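Long-range contacts in isocitrate dehydrogenase [NAD] subunit 2, mitochondrial (Saccharomyces cerevisiae, PDB 3BLX), which catalyses, with subunit 1 in a hetero-octamer, the NAD+-dependent oxidative decarboxylation of isocitrate to 2-oxoglutarate in the citric acid cycle, and also binds mitochondrial mRNA leaders: residues B[131-136]-B[240-245]; B[109-114]-B[166-171]; B[137-142]-B[159-164]; B[263-268]-B[278-283]; B[293-298]-B[341-346]. All blocks are in the same frame, centred on the assembly; numbering follows the deposited sequence.

Contact 1: B[131-136]-B[240-245]; sequences LVLIRE and SVCPNL
Leu133 turns its CG anti to its backbone N (chi1 -180°), and the second torsion then bends CD1 across toward the neighbouring strand, where it rests 3.6 Å from Ser240 CB and 4.1 Å from Cys242 SG. The sulfur meets it because it stands between its own N and carbonyl carbon (chi1 62°), which also puts it alongside the CB of Arg135. The backbones run parallel, the short axes 23° apart, and the bonds follow the parallel pattern. Ser240 N donates to Val132 O (3.0 Å), and Ile134 N gives an almost straight bond to Ser240 O (2.7 Å). Cys242 N returns to Ile134 O at 3.2 Å, whereas Glu136 N to Cys242 O is weak at 3.4 Å. Beyond Cys242 the strand is over, yet the pairing is prolonged by a side chain: the amide of Asn244 donates from ND2 to Glu136 O (3.0 Å), with that oxygen close to the amide plane. On the face opposite Leu133, Val241 CG1 packs on Ile134 CB at 3.7 Å. Helix 162-178 covers this face, and helix 244-258 covers the other. Arg135 sends its guanidinium out of the pair, and NH2 is hydrogen-bonded to the hydroxyl of Tyr142, with a long, weak ion pair to Asp248. The register, Leu133 with Ser240 through Arg135 with Cys242, is that of neighbouring parallel strands in the isocitrate and isopropylmalate dehydrogenase fold. Arg135 and Tyr142, assigned by similarity to substrate binding and catalysis, place the C-terminal end of the pair at the probable active site.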
# COMPACT_ATOMS: atom_id res chain seq x y z
N LEU B 131 25.60 48.98 -1.35
CA LEU B 131 26.01 47.76 -2.02
C LEU B 131 25.54 47.74 -3.46
O LEU B 131 24.46 48.22 -3.76
CB LEU B 131 25.46 46.57 -1.27
CG LEU B 131 26.07 46.46 0.12
CD1 LEU B 131 25.32 45.49 1.01
CD2 LEU B 131 27.53 46.08 -0.01
N VAL B 132 26.35 47.17 -4.34
CA VAL B 132 25.93 46.98 -5.73
C VAL B 132 26.21 45.53 -6.16
O VAL B 132 27.35 45.08 -6.13
CB VAL B 132 26.65 47.96 -6.70
CG1 VAL B 132 26.20 47.71 -8.11
CG2 VAL B 132 26.34 49.37 -6.32
N LEU B 133 25.15 44.80 -6.54
CA LEU B 133 25.26 43.42 -7.01
C LEU B 133 24.75 43.25 -8.44
O LEU B 133 23.63 43.62 -8.75
CB LEU B 133 24.50 42.49 -6.07
CG LEU B 133 24.53 41.00 -6.43
CD1 LEU B 133 25.94 40.49 -6.40
CD2 LEU B 133 23.67 40.16 -5.51
N ILE B 134 25.57 42.70 -9.32
CA ILE B 134 25.13 42.38 -10.66
C ILE B 134 25.02 40.85 -10.76
O ILE B 134 25.95 40.12 -10.46
CB ILE B 134 26.09 42.90 -11.75
CG1 ILE B 134 25.92 44.41 -11.95
CG2 ILE B 134 25.77 42.29 -13.07
CD1 ILE B 134 26.54 45.22 -10.90
N ARG B 135 23.86 40.34 -11.16
CA ARG B 135 23.70 38.91 -11.26
C ARG B 135 23.29 38.49 -12.68
O ARG B 135 22.61 39.23 -13.37
CB ARG B 135 22.72 38.41 -10.21
CG ARG B 135 21.30 38.33 -10.67
CD ARG B 135 20.66 37.02 -10.14
NE ARG B 135 19.21 36.98 -10.31
CZ ARG B 135 18.35 37.79 -9.68
NH1 ARG B 135 18.78 38.70 -8.81
NH2 ARG B 135 17.05 37.68 -9.91
N GLU B 136 23.75 37.31 -13.11
CA GLU B 136 23.37 36.76 -14.41
C GLU B 136 21.87 36.34 -14.42
O GLU B 136 21.35 35.88 -13.42
CB GLU B 136 24.28 35.56 -14.73
CG GLU B 136 24.64 35.39 -16.20
CD GLU B 136 23.53 34.79 -17.04
OE1 GLU B 136 22.66 34.08 -16.49
OE2 GLU B 136 23.53 35.01 -18.27
N SER B 240 29.92 43.75 -6.87
CA SER B 240 29.91 42.28 -6.91
C SER B 240 29.22 41.69 -8.16
O SER B 240 28.15 42.15 -8.55
CB SER B 240 29.24 41.76 -5.65
OG SER B 240 29.83 42.32 -4.50
N VAL B 241 29.84 40.70 -8.80
CA VAL B 241 29.10 39.83 -9.72
C VAL B 241 29.00 38.39 -9.24
O VAL B 241 29.89 37.87 -8.61
CB VAL B 241 29.74 39.75 -11.08
CG1 VAL B 241 28.98 40.55 -12.06
CG2 VAL B 241 31.19 40.11 -10.99
N CYS B 242 27.91 37.72 -9.58
CA CYS B 242 27.82 36.29 -9.27
C CYS B 242 27.03 35.56 -10.32
O CYS B 242 26.29 36.18 -11.10
CB CYS B 242 27.17 36.09 -7.91
SG CYS B 242 25.49 36.72 -7.83
N PRO B 243 27.20 34.23 -10.38
CA PRO B 243 26.42 33.39 -11.30
C PRO B 243 24.95 33.41 -10.88
O PRO B 243 24.65 33.74 -9.73
CB PRO B 243 27.02 32.00 -11.12
CG PRO B 243 28.32 32.19 -10.40
CD PRO B 243 28.17 33.44 -9.59
N ASN B 244 24.06 33.07 -11.80
CA ASN B 244 22.62 33.16 -11.52
C ASN B 244 22.18 32.43 -10.23
O ASN B 244 21.26 32.89 -9.55
CB ASN B 244 21.82 32.69 -12.74
CG ASN B 244 20.34 32.53 -12.43
OD1 ASN B 244 19.86 31.40 -12.31
ND2 ASN B 244 19.63 33.64 -12.28
N LEU B 245 22.86 31.32 -9.92
CA LEU B 245 22.58 30.50 -8.74
C LEU B 245 22.38 31.22 -7.39
O LEU B 245 21.42 30.96 -6.66
CB LEU B 245 23.68 29.44 -8.60
CG LEU B 245 23.21 28.18 -7.87
CD1 LEU B 245 22.36 27.30 -8.79
CD2 LEU B 245 24.38 27.37 -7.31

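Contact 2: B[109-114]-B[166-171]; sequences LFANVR and ERVIRY
Phe110, Ala111 and Val113 meet Arg167, Val168 and Tyr171 in an apolar helix-on-sheet contact, with helix 162-178 lying over one face of the central mixed sheet. The evidence is in the axes: those of the short segments approach to 8.1 Å with their directions 41° apart, and no hydrogen bond crosses between them. Phe110 makes the most distinctive contact. Its CG stands between the backbone N and the carbonyl carbon (chi1 61°), which turns the ring to the helix. One face of that ring is covered by the aliphatic part of Arg167, whose CG sits 4.0 Å from the ring centroid, 18° off the normal and shifted toward the rim, a CH-pi arrangement. The guanidinium of Arg167 adds at most a weak cation-pi attraction, since its CZ is 5.8 Å from the same centroid. At the edge of the Phe110 ring, CE1 comes to 4.3 Å from Tyr171 CB. One turn of helix thus offers both neighbours, Arg167 and Tyr171. Beside them, Val168 CG1 lies 3.9 Å from Ala111 CB and also close to the Phe110 carbonyl oxygen. Farther along, Val113 CG2 touches Tyr171 CE2 at 3.7 Å, the two side chains crossing at about a right angle and the methyl reaching the ring obliquely. Asn112 points away from the helix; its ND2 is hydrogen-bonded to Asn269. Arg114, which binds substrate by similarity, forms a salt bridge with Asp252. The strand is irregular where Phe110 projects: Phe110 and Ala111 both face Ile270 of the adjoining antiparallel strand, which is a classic beta bulge in a helix-covered sheet.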
# COMPACT_ATOMS: atom_id res chain seq x y z
N LEU B 109 17.44 40.32 -22.05
CA LEU B 109 17.97 40.86 -20.80
C LEU B 109 18.86 39.85 -20.10
O LEU B 109 18.41 38.79 -19.70
CB LEU B 109 16.83 41.27 -19.87
CG LEU B 109 15.73 42.10 -20.53
CD1 LEU B 109 14.67 42.44 -19.51
CD2 LEU B 109 16.28 43.36 -21.18
N PHE B 110 20.13 40.19 -19.93
CA PHE B 110 21.08 39.22 -19.42
C PHE B 110 21.61 39.59 -18.03
O PHE B 110 22.07 38.72 -17.29
CB PHE B 110 22.22 39.01 -20.43
CG PHE B 110 23.01 40.26 -20.70
CD1 PHE B 110 24.03 40.64 -19.85
CD2 PHE B 110 22.70 41.06 -21.78
CE1 PHE B 110 24.75 41.81 -20.08
CE2 PHE B 110 23.42 42.23 -22.02
CZ PHE B 110 24.44 42.60 -21.17
N ALA B 111 21.54 40.86 -17.67
CA ALA B 111 22.09 41.31 -16.39
C ALA B 111 21.03 41.99 -15.55
O ALA B 111 20.24 42.78 -16.06
CB ALA B 111 23.25 42.24 -16.60
N ASN B 112 21.04 41.69 -14.26
CA ASN B 112 20.14 42.32 -13.30
C ASN B 112 20.99 43.13 -12.33
O ASN B 112 21.83 42.57 -11.65
CB ASN B 112 19.33 41.25 -12.56
CG ASN B 112 18.30 41.83 -11.60
OD1 ASN B 112 18.40 41.68 -10.38
ND2 ASN B 112 17.30 42.49 -12.15
N VAL B 113 20.79 44.45 -12.28
CA VAL B 113 21.55 45.32 -11.39
C VAL B 113 20.73 45.66 -10.15
O VAL B 113 19.65 46.19 -10.27
CB VAL B 113 21.94 46.59 -12.09
CG1 VAL B 113 22.77 47.46 -11.17
CG2 VAL B 113 22.69 46.23 -13.36
N ARG B 114 21.25 45.32 -8.98
CA ARG B 114 20.51 45.49 -7.72
C ARG B 114 21.32 46.26 -6.69
O ARG B 114 22.12 45.65 -5.97
CB ARG B 114 20.18 44.13 -7.11
CG ARG B 114 18.91 43.50 -7.60
CD ARG B 114 17.74 43.96 -6.79
NE ARG B 114 16.89 42.83 -6.44
CZ ARG B 114 16.58 42.47 -5.20
NH1 ARG B 114 17.03 43.15 -4.17
NH2 ARG B 114 15.80 41.44 -4.99
N GLU B 166 30.83 35.80 -19.73
CA GLU B 166 31.65 36.87 -20.28
C GLU B 166 30.69 37.85 -20.88
O GLU B 166 30.56 37.93 -22.10
CB GLU B 166 32.57 36.32 -21.37
CG GLU B 166 33.29 37.36 -22.23
CD GLU B 166 33.82 36.79 -23.56
OE1 GLU B 166 33.91 35.54 -23.71
OE2 GLU B 166 34.15 37.61 -24.46
N ARG B 167 30.01 38.59 -20.03
CA ARG B 167 28.91 39.41 -20.50
C ARG B 167 28.23 40.06 -19.34
O ARG B 167 28.04 41.27 -19.37
CB ARG B 167 27.90 38.59 -21.28
CG ARG B 167 26.96 39.45 -22.10
CD ARG B 167 26.45 38.75 -23.34
NE ARG B 167 25.52 37.69 -22.97
CZ ARG B 167 25.26 36.64 -23.74
NH1 ARG B 167 25.85 36.53 -24.93
NH2 ARG B 167 24.40 35.71 -23.32
N VAL B 168 27.86 39.29 -18.32
CA VAL B 168 27.61 39.89 -17.01
C VAL B 168 28.90 40.36 -16.41
O VAL B 168 28.89 41.29 -15.63
CB VAL B 168 27.02 38.93 -15.93
CG1 VAL B 168 25.56 39.16 -15.74
CG2 VAL B 168 27.38 37.49 -16.19
N ILE B 169 30.00 39.69 -16.73
CA ILE B 169 31.27 40.07 -16.14
C ILE B 169 31.81 41.32 -16.83
O ILE B 169 32.24 42.26 -16.16
CB ILE B 169 32.25 38.90 -16.09
CG1 ILE B 169 31.71 37.84 -15.14
CG2 ILE B 169 33.60 39.36 -15.61
CD1 ILE B 169 32.53 36.59 -15.07
N ARG B 170 31.75 41.37 -18.16
CA ARG B 170 32.07 42.63 -18.86
C ARG B 170 31.25 43.77 -18.28
O ARG B 170 31.80 44.79 -17.88
CB ARG B 170 31.82 42.57 -20.37
CG ARG B 170 32.94 41.97 -21.16
CD ARG B 170 33.00 42.53 -22.55
NE ARG B 170 34.40 42.61 -22.96
CZ ARG B 170 35.05 41.61 -23.52
NH1 ARG B 170 34.41 40.46 -23.75
NH2 ARG B 170 36.32 41.74 -23.85
N TYR B 171 29.94 43.57 -18.22
CA TYR B 171 29.06 44.61 -17.76
C TYR B 171 29.41 45.03 -16.36
O TYR B 171 29.27 46.19 -16.02
CB TYR B 171 27.59 44.18 -17.83
CG TYR B 171 26.65 45.31 -17.50
CD1 TYR B 171 26.18 46.16 -18.50
CD2 TYR B 171 26.24 45.55 -16.20
CE1 TYR B 171 25.34 47.21 -18.21
CE2 TYR B 171 25.40 46.60 -15.89
CZ TYR B 171 24.95 47.42 -16.90
OH TYR B 171 24.11 48.47 -16.61

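Contact 3: B[137-142]-B[159-164]; sequences NTEGEY and LITRDA
Glu139 reaches across to Thr161 and accepts from both its hydroxyl and its backbone N-H. Its CG stands between the backbone N and the carbonyl carbon (chi1 57°), and the chain is extended from there, so the carboxylate arrives at the start of helix 162-178. OE1 accepts from Thr161 OG1 at 3.0 Å through its syn lone pair. OE2 accepts from Thr161 N at 3.1 Å, a straight bond (169°) that comes from above the carboxylate plane. Thr161 is the N-cap of the helix: its OG1, while donating to the glutamate, accepts from Ala164 N at 3.2 Å. The hydroxyl therefore has both a donor and an acceptor role filled, and the glutamate stands second in line behind the cap. On the backbone, Gly140 N donates a hydrogen bond to Leu159 O (3.1 Å), and Glu139 N is held by Glu136 OE1. Gly140 follows Glu139 in a type II' turn ending at Tyr142, its positive phi of 77° suiting glycine. The contact sits where the beta hairpin of strands 140-148 and 153-161 joins the helix, and the sheet runs on into a neighbouring subunit 1. A carboxylate with two donors at a helix N-terminus would probably be favoured in its ionised form.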
# COMPACT_ATOMS: atom_id res chain seq x y z
N ASN B 137 21.18 36.54 -15.54
CA ASN B 137 19.75 36.25 -15.60
C ASN B 137 19.31 35.17 -16.61
O ASN B 137 18.19 34.66 -16.52
CB ASN B 137 18.97 37.53 -15.89
CG ASN B 137 18.23 38.05 -14.68
OD1 ASN B 137 18.16 37.40 -13.64
ND2 ASN B 137 17.66 39.24 -14.83
N THR B 138 20.19 34.85 -17.54
CA THR B 138 19.92 33.92 -18.64
C THR B 138 19.80 32.46 -18.18
O THR B 138 18.74 31.85 -18.25
CB THR B 138 21.06 34.00 -19.68
OG1 THR B 138 20.95 35.22 -20.43
CG2 THR B 138 21.04 32.81 -20.65
N GLU B 139 20.91 31.91 -17.73
CA GLU B 139 20.99 30.48 -17.48
C GLU B 139 20.82 30.15 -16.00
O GLU B 139 20.09 30.82 -15.29
CB GLU B 139 22.33 29.96 -18.00
CG GLU B 139 23.50 30.66 -17.39
CD GLU B 139 24.71 30.67 -18.29
OE1 GLU B 139 24.57 30.26 -19.45
OE2 GLU B 139 25.79 31.10 -17.83
N GLY B 140 21.50 29.11 -15.53
CA GLY B 140 21.39 28.72 -14.15
C GLY B 140 20.09 27.98 -13.89
O GLY B 140 19.63 27.21 -14.72
N GLU B 141 19.52 28.21 -12.72
CA GLU B 141 18.26 27.57 -12.36
C GLU B 141 17.06 28.15 -13.10
O GLU B 141 15.97 27.61 -13.01
CB GLU B 141 18.05 27.68 -10.85
CG GLU B 141 18.23 29.09 -10.29
CD GLU B 141 18.37 29.11 -8.78
OE1 GLU B 141 18.55 28.02 -8.18
OE2 GLU B 141 18.30 30.22 -8.19
N TYR B 142 17.26 29.23 -13.84
CA TYR B 142 16.19 29.79 -14.67
C TYR B 142 15.94 28.94 -15.92
O TYR B 142 14.79 28.68 -16.26
CB TYR B 142 16.49 31.26 -15.06
CG TYR B 142 16.32 32.23 -13.91
CD1 TYR B 142 16.16 31.76 -12.59
CD2 TYR B 142 16.34 33.61 -14.12
CE1 TYR B 142 16.02 32.63 -11.52
CE2 TYR B 142 16.20 34.50 -13.05
CZ TYR B 142 16.04 34.00 -11.76
OH TYR B 142 15.91 34.88 -10.70
N LEU B 159 22.74 24.64 -16.20
CA LEU B 159 23.74 24.94 -17.20
C LEU B 159 24.41 26.26 -16.90
O LEU B 159 23.75 27.22 -16.47
CB LEU B 159 23.06 25.08 -18.55
CG LEU B 159 23.77 24.36 -19.67
CD1 LEU B 159 23.76 22.91 -19.35
CD2 LEU B 159 23.02 24.62 -20.93
N ILE B 160 25.71 26.32 -17.13
CA ILE B 160 26.44 27.59 -17.14
C ILE B 160 27.38 27.66 -18.36
O ILE B 160 28.06 26.70 -18.66
CB ILE B 160 27.18 27.86 -15.79
CG1 ILE B 160 27.43 29.34 -15.59
CG2 ILE B 160 28.50 27.16 -15.74
CD1 ILE B 160 28.40 29.61 -14.46
N THR B 161 27.39 28.78 -19.07
CA THR B 161 28.23 28.90 -20.28
C THR B 161 29.22 30.04 -20.19
O THR B 161 28.94 31.04 -19.54
CB THR B 161 27.42 29.09 -21.59
OG1 THR B 161 26.75 30.36 -21.58
CG2 THR B 161 26.41 27.97 -21.82
N ARG B 162 30.36 29.88 -20.85
CA ARG B 162 31.38 30.92 -20.97
C ARG B 162 30.77 32.19 -21.57
O ARG B 162 30.94 33.27 -21.03
CB ARG B 162 32.58 30.41 -21.78
CG ARG B 162 33.30 31.48 -22.59
CD ARG B 162 34.67 31.02 -23.06
NE ARG B 162 35.72 31.25 -22.07
CZ ARG B 162 36.04 30.38 -21.11
NH1 ARG B 162 35.37 29.24 -21.00
NH2 ARG B 162 37.01 30.66 -20.24
N ASP B 163 30.02 32.05 -22.67
CA ASP B 163 29.43 33.22 -23.33
C ASP B 163 28.57 34.08 -22.39
O ASP B 163 28.78 35.28 -22.28
CB ASP B 163 28.60 32.81 -24.55
CG ASP B 163 29.46 32.36 -25.73
OD1 ASP B 163 30.70 32.51 -25.67
OD2 ASP B 163 28.87 31.86 -26.73
N ALA B 164 27.62 33.47 -21.71
CA ALA B 164 26.70 34.23 -20.89
C ALA B 164 27.42 34.87 -19.73
O ALA B 164 27.01 35.94 -19.26
CB ALA B 164 25.56 33.35 -20.39

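Contact 4: B[263-268]-B[278-283]; sequences GLTPSA and EAVHGS
Ser267 faces Glu278 and Val280 across a hairpin, and its side chain can be followed outward. Val280 points toward the other strand, and with CG1 anti to its carbonyl carbon (chi1 -52°) that methyl meets Ser267 CB at 3.5 Å; the same CB passes 3.7 Å from Glu278 O. One bond on, OG lies 3.4 Å from Glu278 CG and offers a weak bond to Glu278 O at 3.3 Å. That carbonyl oxygen also receives Ser267 N, again weakly: the distance is 3.0 Å but the angle at the hydrogen is only 121°. The sound bond of the pair is the reverse one, Glu278 N to Ser267 O, at 3.1 Å and 171°. Toward Gly263 the regular pairing gives out. Val280 N makes a weak bond to Thr265 O, and Val280 CG2 packs on Thr265 CB at 4.0 Å, while the imidazole of His281 comes up obliquely to the Gly263 carbonyl, with its ND1 bonded to Gly282 O. Beyond the hairpin, Glu278 OE1 forms a salt bridge with Lys85, and Thr265 OG1 is hydrogen-bonded to the hydroxyl of Ser255. The bonding is thus uneven: Glu278 O gathers three weak donors, Ser267 N, Ser267 OG and Ser301 OG, while Ser267 O takes the one well-aligned bond.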
# COMPACT_ATOMS: atom_id res chain seq x y z
N GLY B 263 11.09 46.89 0.02
CA GLY B 263 10.26 48.07 -0.14
C GLY B 263 10.90 49.28 -0.80
O GLY B 263 10.22 50.06 -1.46
N LEU B 264 12.21 49.43 -0.61
CA LEU B 264 12.87 50.61 -1.12
C LEU B 264 13.89 50.28 -2.20
O LEU B 264 14.79 51.07 -2.49
CB LEU B 264 13.53 51.39 0.03
CG LEU B 264 12.67 51.48 1.29
CD1 LEU B 264 13.45 52.07 2.44
CD2 LEU B 264 11.40 52.28 1.01
N THR B 265 13.74 49.12 -2.82
CA THR B 265 14.77 48.60 -3.71
C THR B 265 14.45 48.72 -5.20
O THR B 265 13.43 48.20 -5.68
CB THR B 265 15.08 47.14 -3.38
OG1 THR B 265 15.42 47.02 -1.99
CG2 THR B 265 16.24 46.65 -4.23
N PRO B 266 15.33 49.40 -5.93
CA PRO B 266 15.34 49.58 -7.38
C PRO B 266 16.06 48.40 -8.03
O PRO B 266 16.87 47.74 -7.37
CB PRO B 266 16.19 50.84 -7.59
CG PRO B 266 16.72 51.21 -6.25
CD PRO B 266 16.45 50.11 -5.29
N SER B 267 15.79 48.17 -9.30
CA SER B 267 16.47 47.12 -10.02
C SER B 267 16.46 47.45 -11.50
O SER B 267 15.55 48.12 -12.00
CB SER B 267 15.82 45.75 -9.76
OG SER B 267 14.88 45.40 -10.76
N ALA B 268 17.49 46.99 -12.18
CA ALA B 268 17.63 47.23 -13.59
C ALA B 268 17.84 45.89 -14.28
O ALA B 268 18.56 45.02 -13.78
CB ALA B 268 18.77 48.14 -13.84
N GLU B 278 12.64 48.53 -12.82
CA GLU B 278 11.48 48.18 -12.02
C GLU B 278 11.77 48.16 -10.55
O GLU B 278 12.90 47.93 -10.14
CB GLU B 278 10.94 46.81 -12.44
CG GLU B 278 11.97 45.68 -12.47
CD GLU B 278 11.36 44.28 -12.74
OE1 GLU B 278 10.15 44.06 -12.49
OE2 GLU B 278 12.10 43.38 -13.21
N ALA B 279 10.74 48.39 -9.75
CA ALA B 279 10.83 48.09 -8.34
C ALA B 279 10.70 46.57 -8.19
O ALA B 279 10.19 45.92 -9.09
CB ALA B 279 9.74 48.80 -7.59
N VAL B 280 11.14 46.01 -7.08
CA VAL B 280 11.08 44.57 -6.90
C VAL B 280 10.07 44.14 -5.86
O VAL B 280 9.96 42.96 -5.56
CB VAL B 280 12.47 43.96 -6.57
CG1 VAL B 280 13.50 44.42 -7.57
CG2 VAL B 280 12.91 44.35 -5.18
N HIS B 281 9.34 45.09 -5.29
CA HIS B 281 8.30 44.73 -4.32
C HIS B 281 7.07 44.25 -5.06
O HIS B 281 7.01 44.33 -6.28
CB HIS B 281 7.93 45.91 -3.44
CG HIS B 281 7.63 47.16 -4.20
ND1 HIS B 281 6.50 47.31 -4.97
CD2 HIS B 281 8.31 48.32 -4.31
CE1 HIS B 281 6.50 48.50 -5.53
NE2 HIS B 281 7.59 49.14 -5.14
N GLY B 282 6.07 43.79 -4.30
CA GLY B 282 4.86 43.22 -4.87
C GLY B 282 3.78 44.17 -5.36
O GLY B 282 3.94 45.38 -5.38
N SER B 283 2.66 43.60 -5.77
CA SER B 283 1.52 44.40 -6.20
C SER B 283 0.85 44.96 -4.96
O SER B 283 0.30 46.06 -4.98
CB SER B 283 0.52 43.53 -6.95
OG SER B 283 1.17 42.45 -7.60

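Contact 5: B[293-298]-B[341-346]; sequences ANPTAL and ATTSSF
Ala293 opens the contact with its carbonyl oxygen, which lies against CB of Thr343 in the first turn of helix 343-352. Next comes Asn294, which makes little direct contact across but shapes the approach. Its CG is anti to the backbone N (chi1 -175°), and OD1 accepts from Thr296 N at 3.0 Å and 163°, an Asx turn that leads the chain into helix 296-309. Its ND2 is hydrogen-bonded to Asp336. Pro295 then points its ring toward the other segment and touches two side chains: CG is 3.9 Å from Thr343 OG1, while CD is 4.4 Å from Phe346 CD2. Thr296, the first helical residue, is the last to touch, with OG1 at 3.8 Å from Phe346 CZ; threonine and phenylalanine side chains cross at about a right angle, the oxygen standing oblique to the ring. In 341-346 the helix start has its own support. Thr342 is at the N-cap position but its side chain makes no capping bond; the N-terminal turn is held by Thr342 N donating to Ser345 OG (2.9 Å, 173°). So two helix N-termini are joined by packing, with no hydrogen bond between the two segments, and helix 33-45 runs alongside both: Ala293 touches Ile36, Pro295 touches Ser39, and Thr343 touches Glu35.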
# COMPACT_ATOMS: atom_id res chain seq x y z
N ALA B 293 0.48 53.63 -0.87
CA ALA B 293 1.63 53.06 -1.58
C ALA B 293 2.89 53.90 -1.42
O ALA B 293 2.81 55.09 -1.17
CB ALA B 293 1.33 52.89 -3.05
N ASN B 294 4.05 53.28 -1.57
CA ASN B 294 5.31 54.00 -1.48
C ASN B 294 6.11 53.98 -2.79
O ASN B 294 6.71 52.96 -3.13
CB ASN B 294 6.15 53.47 -0.32
CG ASN B 294 7.42 54.27 -0.11
OD1 ASN B 294 7.80 55.09 -0.94
ND2 ASN B 294 8.10 54.01 1.00
N PRO B 295 6.15 55.11 -3.50
CA PRO B 295 6.72 55.25 -4.84
C PRO B 295 8.24 55.38 -4.88
O PRO B 295 8.81 55.54 -5.97
CB PRO B 295 6.12 56.57 -5.34
CG PRO B 295 5.31 57.10 -4.23
CD PRO B 295 5.65 56.38 -2.99
N THR B 296 8.88 55.32 -3.72
CA THR B 296 10.33 55.48 -3.65
C THR B 296 11.10 54.48 -4.52
O THR B 296 12.04 54.86 -5.24
CB THR B 296 10.85 55.27 -2.24
OG1 THR B 296 10.10 56.08 -1.32
CG2 THR B 296 12.32 55.63 -2.18
N ALA B 297 10.70 53.21 -4.41
CA ALA B 297 11.34 52.13 -5.14
C ALA B 297 11.22 52.37 -6.63
O ALA B 297 12.22 52.33 -7.34
CB ALA B 297 10.71 50.83 -4.76
N LEU B 298 10.01 52.63 -7.11
CA LEU B 298 9.84 52.93 -8.52
C LEU B 298 10.57 54.24 -8.92
O LEU B 298 11.19 54.32 -9.98
CB LEU B 298 8.36 52.94 -8.92
CG LEU B 298 8.08 53.00 -10.43
CD1 LEU B 298 8.88 51.95 -11.19
CD2 LEU B 298 6.61 52.83 -10.72
N ALA B 341 2.62 60.11 6.09
CA ALA B 341 2.26 60.68 4.80
C ALA B 341 1.46 59.73 3.93
O ALA B 341 1.33 58.54 4.21
CB ALA B 341 3.48 61.15 4.05
N THR B 342 0.94 60.29 2.85
CA THR B 342 0.13 59.56 1.91
C THR B 342 0.84 59.61 0.58
O THR B 342 1.71 60.46 0.39
CB THR B 342 -1.25 60.21 1.76
OG1 THR B 342 -2.19 59.24 1.31
CG2 THR B 342 -1.19 61.38 0.79
N THR B 343 0.49 58.72 -0.35
CA THR B 343 1.23 58.68 -1.62
C THR B 343 1.10 60.00 -2.39
O THR B 343 2.00 60.38 -3.12
CB THR B 343 0.93 57.39 -2.46
OG1 THR B 343 1.48 57.51 -3.79
CG2 THR B 343 -0.53 57.14 -2.55
N SER B 344 -0.00 60.72 -2.17
CA SER B 344 -0.19 62.04 -2.77
C SER B 344 0.63 63.11 -2.05
O SER B 344 1.32 63.91 -2.69
CB SER B 344 -1.66 62.46 -2.72
OG SER B 344 -2.46 61.56 -3.46
N SER B 345 0.54 63.14 -0.73
CA SER B 345 1.26 64.13 0.04
C SER B 345 2.77 63.96 -0.11
O SER B 345 3.52 64.92 -0.05
CB SER B 345 0.87 64.04 1.51
OG SER B 345 1.62 63.08 2.19
N PHE B 346 3.21 62.72 -0.32
CA PHE B 346 4.62 62.42 -0.55
C PHE B 346 5.08 62.98 -1.89
O PHE B 346 6.13 63.60 -1.98
CB PHE B 346 4.85 60.90 -0.49
CG PHE B 346 6.30 60.48 -0.52
CD1 PHE B 346 6.96 60.14 0.65
CD2 PHE B 346 6.99 60.39 -1.72
CE1 PHE B 346 8.28 59.75 0.63
CE2 PHE B 346 8.32 59.99 -1.75
CZ PHE B 346 8.96 59.67 -0.57

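Contacts 1 and 2 lie with centres about 8 Å apart on neighbouring strands of one sheet, joined by Arg114 N to Leu133 O (2.9 Å). Contact 3 follows on from the strand ends of contact 1; between them Arg135 NH2 reaches Tyr142 OH at 3.1 Å, linking two residues assigned by similarity to substrate binding and catalysis. On the other side of contact 2, Val113 N meets Ala268 O (2.7 Å), which brings contact 4 into the same sheet. Contact 5, about 13 Å between centres from contact 4, packs against it through Ala297, and lies about 29 Å between centres from contact 1, away from the annotated sites.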